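Local coordinates for protein glyceraldehyde-3-phosphate dehydrogenase (Sulfolobus solfataricus, PDB 1B7G) that catalyses the phosphorylating oxidation of D-glyceraldehyde 3-phosphate in glycolysis, accepting both NAD and NADP but with a marked preference for NADP, at residues N103-G108 with I134-C139; I117-L122 with I309-A314; V2-N7 with I80-T85; T141-R146 with E301-P306. The protein carries 1 engineered substitution. All blocks are in the same frame, centred on the assembly; numbering follows the deposited sequence.

Contact 1 (N103-G108 with I134-C139); sequences NAIFQG and IRVVSC. With SO4 (sulfate ion), chain C.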
loop_
_atom_site.group_PDB
_atom_site.type_symbol
_atom_site.label_atom_id
_atom_site.label_comp_id
_atom_site.label_asym_id
_atom_site.label_seq_id
_atom_site.Cartn_x
_atom_site.Cartn_y
_atom_site.Cartn_z
ATOM N N ASN A 103 30.086 -15.386 -6.687
ATOM C CA ASN A 103 30.071 -14.258 -5.770
ATOM C C ASN A 103 28.653 -14.149 -5.168
ATOM O O ASN A 103 27.707 -14.623 -5.803
ATOM C CB ASN A 103 30.405 -12.955 -6.482
ATOM C CG ASN A 103 31.865 -12.751 -6.819
ATOM O OD1 ASN A 103 32.684 -13.654 -6.674
ATOM N ND2 ASN A 103 32.240 -11.551 -7.250
ATOM N N ALA A 104 28.558 -13.596 -3.945
ATOM C CA ALA A 104 27.240 -13.475 -3.320
ATOM C C ALA A 104 27.086 -12.261 -2.389
ATOM O O ALA A 104 28.026 -11.855 -1.723
ATOM C CB ALA A 104 26.870 -14.722 -2.585
ATOM N N ILE A 105 25.867 -11.726 -2.376
ATOM C CA ILE A 105 25.513 -10.582 -1.527
ATOM C C ILE A 105 24.582 -11.088 -0.414
ATOM O O ILE A 105 23.552 -11.714 -0.763
ATOM C CB ILE A 105 24.738 -9.506 -2.295
ATOM C CG1 ILE A 105 25.358 -9.122 -3.655
ATOM C CG2 ILE A 105 24.588 -8.252 -1.436
ATOM C CD1 ILE A 105 26.769 -8.603 -3.563
ATOM N N PHE A 106 24.918 -10.843 0.857
ATOM C CA PHE A 106 24.008 -11.363 1.907
ATOM C C PHE A 106 23.295 -10.238 2.642
ATOM O O PHE A 106 23.673 -9.073 2.522
ATOM C CB PHE A 106 24.696 -12.280 2.882
ATOM C CG PHE A 106 25.384 -13.513 2.407
ATOM C CD1 PHE A 106 26.703 -13.448 1.956
ATOM C CD2 PHE A 106 24.778 -14.744 2.431
ATOM C CE1 PHE A 106 27.360 -14.584 1.558
ATOM C CE2 PHE A 106 25.409 -15.882 1.995
ATOM C CZ PHE A 106 26.728 -15.795 1.580
ATOM N N GLN A 107 22.227 -10.570 3.378
ATOM C CA GLN A 107 21.449 -9.547 4.080
ATOM C C GLN A 107 21.924 -9.373 5.509
ATOM O O GLN A 107 22.614 -10.248 6.037
ATOM C CB GLN A 107 19.947 -9.811 3.976
ATOM C CG GLN A 107 19.513 -9.927 2.486
ATOM C CD GLN A 107 20.109 -8.860 1.615
ATOM O OE1 GLN A 107 19.972 -7.667 1.891
ATOM N NE2 GLN A 107 20.807 -9.251 0.525
ATOM N N GLY A 108 21.580 -8.263 6.144
ATOM C CA GLY A 108 22.036 -7.914 7.460
ATOM C C GLY A 108 21.796 -8.799 8.646
ATOM O O GLY A 108 22.397 -8.623 9.718
ATOM N N ILE A 134 29.729 -10.124 0.162
ATOM C CA ILE A 134 29.471 -8.809 0.778
ATOM C C ILE A 134 28.216 -8.913 1.645
ATOM O O ILE A 134 27.227 -9.502 1.210
ATOM C CB ILE A 134 29.261 -7.746 -0.316
ATOM C CG1 ILE A 134 30.573 -7.467 -1.081
ATOM C CG2 ILE A 134 28.711 -6.438 0.248
ATOM C CD1 ILE A 134 30.469 -6.335 -2.097
ATOM N N ARG A 135 28.263 -8.385 2.881
ATOM C CA ARG A 135 27.045 -8.442 3.703
ATOM C C ARG A 135 26.416 -7.061 3.711
ATOM O O ARG A 135 27.074 -6.105 4.120
ATOM C CB ARG A 135 27.308 -8.859 5.163
ATOM C CG ARG A 135 25.959 -8.969 5.928
ATOM C CD ARG A 135 26.257 -9.258 7.422
ATOM N NE ARG A 135 26.970 -8.124 8.008
ATOM C CZ ARG A 135 27.004 -7.852 9.308
ATOM N NH1 ARG A 135 26.315 -8.605 10.155
ATOM N NH2 ARG A 135 27.652 -6.784 9.736
ATOM N N VAL A 136 25.263 -6.898 3.075
ATOM C CA VAL A 136 24.586 -5.603 3.155
ATOM C C VAL A 136 24.003 -5.533 4.588
ATOM O O VAL A 136 23.250 -6.417 4.956
ATOM C CB VAL A 136 23.460 -5.460 2.135
ATOM C CG1 VAL A 136 22.593 -4.235 2.460
ATOM C CG2 VAL A 136 24.005 -5.337 0.680
ATOM N N VAL A 137 24.314 -4.504 5.357
ATOM C CA VAL A 137 23.836 -4.421 6.743
ATOM C C VAL A 137 22.303 -4.386 6.806
ATOM O O VAL A 137 21.616 -4.188 5.801
ATOM C CB VAL A 137 24.381 -3.205 7.494
ATOM C CG1 VAL A 137 25.748 -3.540 8.117
ATOM C CG2 VAL A 137 24.498 -1.987 6.601
ATOM N N SER A 138 21.766 -4.581 8.023
ATOM C CA SER A 138 20.309 -4.640 8.185
ATOM C C SER A 138 19.662 -3.335 7.825
ATOM O O SER A 138 20.292 -2.273 7.688
ATOM C CB SER A 138 19.974 -5.010 9.669
ATOM O OG SER A 138 20.205 -3.805 10.451
ATOM N N CYS A 139 18.322 -3.320 7.774
ATOM C CA CYS A 139 17.569 -2.125 7.460
ATOM C C CYS A 139 17.861 -0.957 8.420
ATOM O O CYS A 139 18.030 0.175 7.999
ATOM C CB CYS A 139 16.042 -2.472 7.587
ATOM S SG CYS A 139 15.592 -3.901 6.528
HETATM S S SO4 C . 17.102 -4.445 12.179
HETATM O O1 SO4 C . 16.353 -5.694 12.111
HETATM O O2 SO4 C . 16.553 -3.595 13.372
HETATM O O3 SO4 C . 17.038 -3.552 11.025
HETATM O O4 SO4 C . 18.497 -4.834 12.454
HETATM O O HOH W 1 20.208 -6.385 4.484
HETATM O O HOH W 2 23.334 -5.862 9.983
#

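Contact 2 (I117-L122 with I309-A314); sequences ISFSAL and IDAIRA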
loop_
_atom_site.group_PDB
_atom_site.type_symbol
_atom_site.label_atom_id
_atom_site.label_comp_id
_atom_site.label_asym_id
_atom_site.label_seq_id
_atom_site.Cartn_x
_atom_site.Cartn_y
_atom_site.Cartn_z
ATOM N N ILE A 117 33.093 -8.694 3.757
ATOM C CA ILE A 117 32.979 -7.318 4.230
ATOM C C ILE A 117 31.495 -6.977 4.423
ATOM O O ILE A 117 30.666 -7.652 3.821
ATOM C CB ILE A 117 33.634 -6.372 3.226
ATOM C CG1 ILE A 117 33.917 -5.008 3.839
ATOM C CG2 ILE A 117 32.760 -6.267 1.959
ATOM C CD1 ILE A 117 34.628 -4.011 2.947
ATOM N N SER A 118 31.199 -6.001 5.263
ATOM C CA SER A 118 29.786 -5.535 5.349
ATOM C C SER A 118 29.774 -4.236 4.561
ATOM O O SER A 118 30.832 -3.613 4.409
ATOM C CB SER A 118 29.325 -5.309 6.805
ATOM O OG SER A 118 29.259 -6.570 7.425
ATOM N N PHE A 119 28.599 -3.794 4.126
ATOM C CA PHE A 119 28.497 -2.702 3.180
ATOM C C PHE A 119 27.322 -1.777 3.383
ATOM O O PHE A 119 26.209 -2.176 3.681
ATOM C CB PHE A 119 28.247 -3.424 1.794
ATOM C CG PHE A 119 27.951 -2.579 0.598
ATOM C CD1 PHE A 119 26.697 -2.126 0.283
ATOM C CD2 PHE A 119 28.970 -2.322 -0.325
ATOM C CE1 PHE A 119 26.431 -1.388 -0.845
ATOM C CE2 PHE A 119 28.736 -1.551 -1.463
ATOM C CZ PHE A 119 27.459 -1.093 -1.747
ATOM N N SER A 120 27.489 -0.542 3.007
ATOM C CA SER A 120 26.492 0.459 2.810
ATOM C C SER A 120 27.049 1.415 1.754
ATOM O O SER A 120 28.101 1.971 2.063
ATOM C CB SER A 120 26.112 1.214 4.095
ATOM O OG SER A 120 24.807 1.798 3.918
ATOM N N ALA A 121 26.381 1.636 0.639
ATOM C CA ALA A 121 26.924 2.377 -0.484
ATOM C C ALA A 121 27.352 3.790 -0.202
ATOM O O ALA A 121 28.348 4.255 -0.751
ATOM C CB ALA A 121 25.990 2.379 -1.712
ATOM N N LEU A 122 26.677 4.542 0.646
ATOM C CA LEU A 122 27.082 5.876 1.009
ATOM C C LEU A 122 28.334 5.858 1.891
ATOM O O LEU A 122 28.784 6.963 2.211
ATOM C CB LEU A 122 25.961 6.634 1.718
ATOM C CG LEU A 122 24.985 7.410 0.839
ATOM C CD1 LEU A 122 24.222 6.468 -0.080
ATOM C CD2 LEU A 122 24.005 8.233 1.664
ATOM N N ILE A 309 21.693 -3.442 -5.013
ATOM C CA ILE A 309 22.096 -3.178 -6.402
ATOM C C ILE A 309 23.522 -2.652 -6.471
ATOM O O ILE A 309 24.385 -3.163 -7.230
ATOM C CB ILE A 309 21.112 -2.243 -7.107
ATOM C CG1 ILE A 309 19.701 -2.813 -7.156
ATOM C CG2 ILE A 309 21.621 -1.980 -8.552
ATOM C CD1 ILE A 309 19.591 -4.242 -7.672
ATOM N N ASP A 310 23.892 -1.695 -5.616
ATOM C CA ASP A 310 25.276 -1.203 -5.599
ATOM C C ASP A 310 26.268 -2.256 -5.195
ATOM O O ASP A 310 27.412 -2.300 -5.714
ATOM C CB ASP A 310 25.380 0.028 -4.698
ATOM C CG ASP A 310 24.591 1.195 -5.228
ATOM O OD1 ASP A 310 24.583 1.363 -6.477
ATOM O OD2 ASP A 310 23.989 1.958 -4.439
ATOM N N ALA A 311 25.892 -3.127 -4.247
ATOM C CA ALA A 311 26.748 -4.171 -3.773
ATOM C C ALA A 311 27.121 -5.094 -4.957
ATOM O O ALA A 311 28.249 -5.596 -4.985
ATOM C CB ALA A 311 26.179 -4.987 -2.625
ATOM N N ILE A 312 26.155 -5.384 -5.818
ATOM C CA ILE A 312 26.456 -6.204 -7.001
ATOM C C ILE A 312 27.563 -5.513 -7.796
ATOM O O ILE A 312 28.571 -6.106 -8.127
ATOM C CB ILE A 312 25.218 -6.390 -7.891
ATOM C CG1 ILE A 312 24.238 -7.372 -7.230
ATOM C CG2 ILE A 312 25.617 -6.893 -9.272
ATOM C CD1 ILE A 312 22.797 -7.277 -7.704
ATOM N N ARG A 313 27.417 -4.222 -8.032
ATOM C CA ARG A 313 28.409 -3.482 -8.799
ATOM C C ARG A 313 29.759 -3.450 -8.128
ATOM O O ARG A 313 30.772 -3.642 -8.829
ATOM C CB ARG A 313 27.888 -2.080 -9.141
ATOM C CG ARG A 313 26.640 -2.148 -9.993
ATOM C CD ARG A 313 26.627 -1.084 -11.093
ATOM N NE ARG A 313 25.367 -1.155 -11.846
ATOM C CZ ARG A 313 24.225 -0.592 -11.468
ATOM N NH1 ARG A 313 24.129 0.129 -10.332
ATOM N NH2 ARG A 313 23.178 -0.773 -12.266
ATOM N N ALA A 314 29.827 -3.281 -6.787
ATOM C CA ALA A 314 31.090 -3.308 -6.094
ATOM C C ALA A 314 31.797 -4.660 -6.204
ATOM O O ALA A 314 32.953 -4.782 -6.603
ATOM C CB ALA A 314 30.921 -2.986 -4.608
#

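Contact 3 (V2-N7 with I80-T85); sequences VNVAVN and IVVDTT. Unlike the reference sequence in segment 2-7: Val2 (reference Ile).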
loop_
_atom_site.group_PDB
_atom_site.type_symbol
_atom_site.label_atom_id
_atom_site.label_comp_id
_atom_site.label_asym_id
_atom_site.label_seq_id
_atom_site.Cartn_x
_atom_site.Cartn_y
_atom_site.Cartn_z
ATOM N N VAL A 2 25.412 -8.591 -16.652
ATOM C CA VAL A 2 25.740 -9.285 -15.405
ATOM C C VAL A 2 24.462 -10.089 -15.145
ATOM O O VAL A 2 23.368 -9.520 -15.184
ATOM C CB VAL A 2 26.251 -8.468 -14.248
ATOM C CG1 VAL A 2 25.197 -8.007 -13.259
ATOM C CG2 VAL A 2 27.322 -9.260 -13.488
ATOM N N ASN A 3 24.578 -11.398 -15.100
ATOM C CA ASN A 3 23.450 -12.275 -14.847
ATOM C C ASN A 3 23.267 -12.419 -13.330
ATOM O O ASN A 3 24.196 -12.881 -12.690
ATOM C CB ASN A 3 23.748 -13.677 -15.430
ATOM C CG ASN A 3 23.677 -13.657 -16.967
ATOM O OD1 ASN A 3 22.964 -12.807 -17.493
ATOM N ND2 ASN A 3 24.387 -14.571 -17.628
ATOM N N VAL A 4 22.098 -12.039 -12.804
ATOM C CA VAL A 4 21.887 -12.074 -11.356
ATOM C C VAL A 4 20.759 -13.011 -10.949
ATOM O O VAL A 4 19.633 -12.957 -11.437
ATOM C CB VAL A 4 21.529 -10.685 -10.770
ATOM C CG1 VAL A 4 21.580 -10.724 -9.236
ATOM C CG2 VAL A 4 22.396 -9.582 -11.304
ATOM N N ALA A 5 21.081 -13.838 -9.945
ATOM C CA ALA A 5 20.101 -14.700 -9.298
ATOM C C ALA A 5 19.621 -14.072 -7.965
ATOM O O ALA A 5 20.422 -13.434 -7.309
ATOM C CB ALA A 5 20.824 -16.009 -8.979
ATOM N N VAL A 6 18.394 -14.286 -7.545
ATOM C CA VAL A 6 17.864 -13.903 -6.246
ATOM C C VAL A 6 17.398 -15.143 -5.482
ATOM O O VAL A 6 16.431 -15.803 -5.822
ATOM C CB VAL A 6 16.685 -12.913 -6.275
ATOM C CG1 VAL A 6 16.260 -12.534 -4.867
ATOM C CG2 VAL A 6 17.050 -11.665 -7.066
ATOM N N ASN A 7 18.105 -15.426 -4.393
ATOM C CA ASN A 7 17.811 -16.616 -3.587
ATOM C C ASN A 7 16.951 -16.208 -2.401
ATOM O O ASN A 7 17.376 -15.465 -1.524
ATOM C CB ASN A 7 19.136 -17.285 -3.211
ATOM C CG ASN A 7 18.914 -18.610 -2.484
ATOM O OD1 ASN A 7 17.777 -19.051 -2.379
ATOM N ND2 ASN A 7 19.977 -19.222 -1.971
ATOM N N ILE A 80 26.376 -13.934 -10.259
ATOM C CA ILE A 80 26.387 -13.484 -8.845
ATOM C C ILE A 80 25.016 -13.700 -8.211
ATOM O O ILE A 80 23.967 -13.564 -8.858
ATOM C CB ILE A 80 26.748 -12.000 -8.713
ATOM C CG1 ILE A 80 26.795 -11.500 -7.248
ATOM C CG2 ILE A 80 25.711 -11.152 -9.466
ATOM C CD1 ILE A 80 27.575 -10.166 -7.122
ATOM N N VAL A 81 24.995 -14.088 -6.924
ATOM C CA VAL A 81 23.720 -14.358 -6.279
ATOM C C VAL A 81 23.401 -13.294 -5.200
ATOM O O VAL A 81 24.336 -12.953 -4.460
ATOM C CB VAL A 81 23.746 -15.717 -5.563
ATOM C CG1 VAL A 81 22.372 -16.037 -4.968
ATOM C CG2 VAL A 81 24.191 -16.846 -6.495
ATOM N N VAL A 82 22.196 -12.773 -5.192
ATOM C CA VAL A 82 21.680 -11.921 -4.127
ATOM C C VAL A 82 20.896 -12.840 -3.152
ATOM O O VAL A 82 19.825 -13.363 -3.462
ATOM C CB VAL A 82 20.761 -10.772 -4.508
ATOM C CG1 VAL A 82 20.381 -9.949 -3.256
ATOM C CG2 VAL A 82 21.428 -9.810 -5.495
ATOM N N ASP A 83 21.516 -13.113 -2.012
ATOM C CA ASP A 83 20.895 -14.009 -1.031
ATOM C C ASP A 83 20.003 -13.183 -0.106
ATOM O O ASP A 83 20.510 -12.300 0.588
ATOM C CB ASP A 83 21.958 -14.773 -0.249
ATOM C CG ASP A 83 21.393 -15.770 0.744
ATOM O OD1 ASP A 83 20.493 -15.435 1.545
ATOM O OD2 ASP A 83 21.885 -16.918 0.758
ATOM N N THR A 84 18.720 -13.485 -0.152
ATOM C CA THR A 84 17.718 -12.789 0.656
ATOM C C THR A 84 16.879 -13.795 1.425
ATOM O O THR A 84 15.676 -13.619 1.623
ATOM C CB THR A 84 16.809 -11.884 -0.177
ATOM O OG1 THR A 84 16.108 -12.638 -1.166
ATOM C CG2 THR A 84 17.574 -10.777 -0.874
ATOM N N THR A 85 17.508 -14.873 1.852
ATOM C CA THR A 85 16.907 -15.928 2.617
ATOM C C THR A 85 16.743 -15.478 4.092
ATOM O O THR A 85 17.433 -14.573 4.526
ATOM C CB THR A 85 17.801 -17.186 2.601
ATOM O OG1 THR A 85 19.090 -16.894 3.176
ATOM C CG2 THR A 85 17.983 -17.670 1.173
#

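Contact 4 (T141-R146 with E301-P306); sequences TTALLR and ESIVVP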
loop_
_atom_site.group_PDB
_atom_site.type_symbol
_atom_site.label_atom_id
_atom_site.label_comp_id
_atom_site.label_asym_id
_atom_site.label_seq_id
_atom_site.Cartn_x
_atom_site.Cartn_y
_atom_site.Cartn_z
ATOM N N THR A 141 20.454 -0.739 10.447
ATOM C CA THR A 141 21.885 -0.400 10.449
ATOM C C THR A 141 22.164 0.517 9.259
ATOM O O THR A 141 22.931 1.478 9.308
ATOM C CB THR A 141 22.756 -1.654 10.352
ATOM O OG1 THR A 141 22.378 -2.595 11.371
ATOM C CG2 THR A 141 24.233 -1.294 10.554
ATOM N N THR A 142 21.526 0.164 8.118
ATOM C CA THR A 142 21.671 1.001 6.919
ATOM C C THR A 142 21.260 2.429 7.159
ATOM O O THR A 142 21.915 3.373 6.700
ATOM C CB THR A 142 20.879 0.423 5.740
ATOM O OG1 THR A 142 21.371 -0.883 5.390
ATOM C CG2 THR A 142 20.988 1.307 4.499
ATOM N N ALA A 143 20.097 2.641 7.832
ATOM C CA ALA A 143 19.611 3.998 8.022
ATOM C C ALA A 143 20.582 4.777 8.927
ATOM O O ALA A 143 20.855 5.928 8.641
ATOM C CB ALA A 143 18.196 3.966 8.621
ATOM N N LEU A 144 21.154 4.101 9.911
ATOM C CA LEU A 144 22.135 4.785 10.793
ATOM C C LEU A 144 23.410 5.161 10.001
ATOM O O LEU A 144 23.922 6.259 10.131
ATOM C CB LEU A 144 22.472 3.853 11.937
ATOM C CG LEU A 144 21.536 3.736 13.160
ATOM C CD1 LEU A 144 21.827 2.424 13.862
ATOM C CD2 LEU A 144 21.751 4.907 14.116
ATOM N N LEU A 145 23.925 4.257 9.159
ATOM C CA LEU A 145 25.099 4.533 8.346
ATOM C C LEU A 145 24.901 5.645 7.335
ATOM O O LEU A 145 25.772 6.525 7.251
ATOM C CB LEU A 145 25.590 3.262 7.623
ATOM C CG LEU A 145 26.203 2.256 8.618
ATOM C CD1 LEU A 145 26.381 0.898 7.966
ATOM C CD2 LEU A 145 27.496 2.860 9.168
ATOM N N ARG A 146 23.767 5.699 6.641
ATOM C CA ARG A 146 23.541 6.778 5.697
ATOM C C ARG A 146 23.549 8.124 6.442
ATOM O O ARG A 146 24.010 9.099 5.890
ATOM C CB ARG A 146 22.242 6.688 4.916
ATOM C CG ARG A 146 22.138 5.382 4.076
ATOM C CD ARG A 146 20.876 5.612 3.192
ATOM N NE ARG A 146 20.659 4.424 2.356
ATOM C CZ ARG A 146 19.443 4.047 1.944
ATOM N NH1 ARG A 146 18.373 4.797 2.221
ATOM N NH2 ARG A 146 19.357 2.946 1.217
ATOM N N GLU A 301 10.732 -2.476 4.503
ATOM C CA GLU A 301 10.583 -3.391 3.353
ATOM C C GLU A 301 11.496 -3.024 2.176
ATOM O O GLU A 301 11.764 -3.901 1.347
ATOM C CB GLU A 301 9.124 -3.368 2.898
ATOM C CG GLU A 301 8.175 -3.948 3.989
ATOM C CD GLU A 301 6.725 -3.766 3.467
ATOM O OE1 GLU A 301 6.284 -2.608 3.342
ATOM O OE2 GLU A 301 6.097 -4.774 3.150
ATOM N N SER A 302 11.906 -1.784 2.085
ATOM C CA SER A 302 12.654 -1.333 0.913
ATOM C C SER A 302 13.985 -0.651 1.103
ATOM O O SER A 302 14.664 -0.461 0.064
ATOM C CB SER A 302 11.732 -0.365 0.157
ATOM O OG SER A 302 11.506 0.841 0.816
ATOM N N ILE A 303 14.360 -0.150 2.263
ATOM C CA ILE A 303 15.599 0.594 2.398
ATOM C C ILE A 303 16.832 -0.106 1.857
ATOM O O ILE A 303 17.629 0.574 1.182
ATOM C CB ILE A 303 15.847 1.074 3.852
ATOM C CG1 ILE A 303 17.174 1.857 3.880
ATOM C CG2 ILE A 303 15.825 -0.133 4.807
ATOM C CD1 ILE A 303 17.338 2.723 5.150
ATOM N N VAL A 304 16.949 -1.426 1.959
ATOM C CA VAL A 304 18.154 -2.089 1.486
ATOM C C VAL A 304 18.132 -2.444 -0.000
ATOM O O VAL A 304 19.160 -2.942 -0.499
ATOM C CB VAL A 304 18.597 -3.303 2.298
ATOM C CG1 VAL A 304 18.906 -2.911 3.744
ATOM C CG2 VAL A 304 17.637 -4.479 2.269
ATOM N N VAL A 305 17.038 -2.262 -0.690
ATOM C CA VAL A 305 16.981 -2.587 -2.125
ATOM C C VAL A 305 18.038 -1.903 -2.951
ATOM O O VAL A 305 18.855 -2.638 -3.544
ATOM C CB VAL A 305 15.539 -2.371 -2.633
ATOM C CG1 VAL A 305 15.395 -2.582 -4.136
ATOM C CG2 VAL A 305 14.669 -3.398 -1.879
ATOM N N PRO A 306 18.180 -0.585 -2.988
ATOM C CA PRO A 306 19.219 0.093 -3.720
ATOM C C PRO A 306 20.608 -0.306 -3.260
ATOM O O PRO A 306 21.517 -0.497 -4.109
ATOM C CB PRO A 306 18.924 1.571 -3.611
ATOM C CG PRO A 306 18.092 1.676 -2.360
ATOM C CD PRO A 306 17.334 0.382 -2.230
#

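Contact 1 (N103-G108 with I134-C139)
Ile105 crosses Val136 obliquely, its CG2 resting 3.6 Å from Val136 CG2. It lies alongside Ile134, both pointing to the sheet face that helix 304-315 covers, whereas Phe106 and Arg135 project from the reverse face. Strands 103-106 and 133-136 are parallel neighbours in the Rossmann-type sheet, zipped by three backbone bonds. Ile134 N donates to Ala104 O and Val136 N to Phe106 O; the straightest runs from Phe106 N to Ile134 O, 2.7 Å with 170° at the hydrogen. Beyond these the direct ladder stops, though Gly108 CA lies 3.8 Å from Ser138 CA: Gly108 N faces Val136 O at a poor angle and donates instead to a water that also bonds Gln107 OE1, while Gln107 NE2 bonds Asn308 OD1. A second water bridges Gly108 O and Ser138 N.

Arg135 starts with CG anti to the backbone N (chi1 -177°), setting CG 3.6 Å from Gln107 O. A bend at chi3 (64°) lets NH2 bond Ser118 OG and NH1 Glu110 O. An alanine here would remove both bonds and would probably loosen the loop after strand 103-106.

Ser138 OG, at the next helix's N-cap, donates to sulfate O4 at 2.8 Å and also bonds Thr141 OG1; His193 NE2, Asn140 N and Arg166 NE also hydrogen-bond the ion. Hydroxyl, helix start, Arg166 and a possibly protonated histidine thus form an anion pocket beside Cys139, the probable nucleophile, consistent with phosphate binding.

Contact 2 (I117-L122 with I309-A314)
The extended backbone at Phe119 puts its CA 7.3 Å from Ala311 CA on the helix; the closest CA pair of the register is Ala121 with Asp310 at 6.5 Å, and no hydrogen bond joins the two segments. The contact belongs to the Rossmann fold of the nucleotide-binding domain: strand 118-119 is outermost in the parallel sheet of this chain, and helix 304-315, arriving after the catalytic domain as in other GAPDHs, packs back on that sheet.

Phe119 carries most of the meeting. Its CG lies anti to the backbone N (chi1 174°), which swings the ring out toward the helix. Ala311 CB sits above the centre of one face, 4.0 Å from the centroid of the Phe119 ring and only 11° off the ring normal, a well-centred CH-pi contact. Phe119 CZ reaches close to the helix backbone, 3.6 Å from Ala311 N. One turn along, Ala314 CB touches Phe119 CE2 at 4.1 Å. Ile134 of the neighbouring strand packs against both Phe119 and Ala311.

Asp310 meets the same ring differently, bringing CB to its edge near the ring plane. Its buried carboxylate is well satisfied: OD2 forms a salt bridge with Arg245, and OD1 bonds Ser324 OG and Thr328 OG1, partners that would probably favour the ionised form. Asp310 OD2 also lies 3.4 Å from Ala121 CB.

Contact 3 (V2-N7 with I80-T85)
Asp83 OD1 receives two donors: Thr85 OG1 meets its syn lone pair at 2.6 Å, and Thr85 N approaches the same Asp83 OD1 from above the carboxylate plane at 3.1 Å, closing an Asx turn just past the strand end. The other oxygen, OD2, bonds Tyr97 OH, which also bonds Asn7 ND2. Asn7 and Asp83, bridge partners across the strands, lie side by side with amide and carboxylate planes 51° apart and share the tyrosine hydroxyl; directly, Asn7 ND2 and Asp83 OD2 stay 4.0 Å apart. An alanine in place of Asp83 would lose the acceptor of the Asx turn and one partner of Tyr97 OH, and would probably let the loop at Thr85 become less ordered.

The backbones pair in parallel register, with the shortest bonds toward the C-terminal ends. Val82 N points almost straight at Ala5 O (176° at the hydrogen), Asn7 N donates to Val82 O, and Thr84 N reaches Asn7 O at 2.8 Å. At the other end the bond from Ile80 N to Asn3 O is weak.

These are central strands of the Rossmann fold, and strand 2-7 runs into a turn that fits the glycine-rich dinucleotide-binding pattern at Gly8, Gly10 and Gly13. Thr84 OG1 bonds Gly8 O, and its side chain touches Ile12, which probably contributes to NAD binding.

Val4, Val6, Ile80 and Val82 project from one face, which helices 11-21 and 304-315 cover. There Val4 crosses Val82 obliquely, CG1 to CG2 at 3.9 Å. On the other face, beside Ala5, Val81 CG1 lies 3.9 Å from Asn7 CB.

Contact 4 (T141-R146 with E301-P306)
Ile303 points into the side of helix 139-152 and is met there by three side chains, each from a different direction. The contact joins the helix that begins at the probable nucleophile Cys139 to the start of helix 304-315, which leads from the catalytic domain back onto the Rossmann domain.

Arg146 and Ile303 reach toward each other tip to tip. The arginine chain is extended from CG to NE, and the isoleucine sets CG1 anti to its backbone N (chi1 -180°), so the guanidinium lays one face over the end of the isoleucine. Ile303 CG1 is 3.6 Å from Arg146 NH1, and Ile303 CD1 lies 3.7 Å above the Arg146 guanidinium plane toward the rim. From that position Arg146 NH2 also donates to Ile303 O, at 2.9 Å but with only 125° at the hydrogen, a weak bond. The firmer polar partners lie outside the segments: NH2 forms a salt bridge with Glu307, and NH1 bonds the carbonyls of Arg245 and Pro276. The buried cation is thus fixed in rotation while its face stays against hydrocarbon.

Ala143 CB meets the other side of the isoleucine tip, 3.8 Å from Ile303 CD1. Thr142 slides past Ile303 in the opposite direction, Thr142 CG2 lying 3.9 Å from Ile303 CG1. Ile303 also touches Cys139, so this packing borders the catalytic site.

The other branch of Thr142 is turned beside its own backbone N (chi1 -62°), where OG1 bonds Ser138 O and lies 3.6 Å from Val304 CG1.

Overall arrangement
From the N terminus, contact 3 closes first, pairing strands 2-7 and 80-83 at the middle of the Rossmann sheet. Contact 1 follows in series and adds strands 103-106 and 133-136; backbone bonds from Ile105 to Val81 and Asp83 join it to contact 3. Contact 2 opens inside the loop that contact 1 closes and ends far beyond it, so the two cross along the chain. Contact 4 nests within contact 2: its long excursion holds the mixed sheet of the catalytic domain and returns at helix 304-315, which both contacts use. Ile312 of that helix touches Val82 and Val4, tying contact 2 to contact 3, whereas contacts 3 and 4 do not touch.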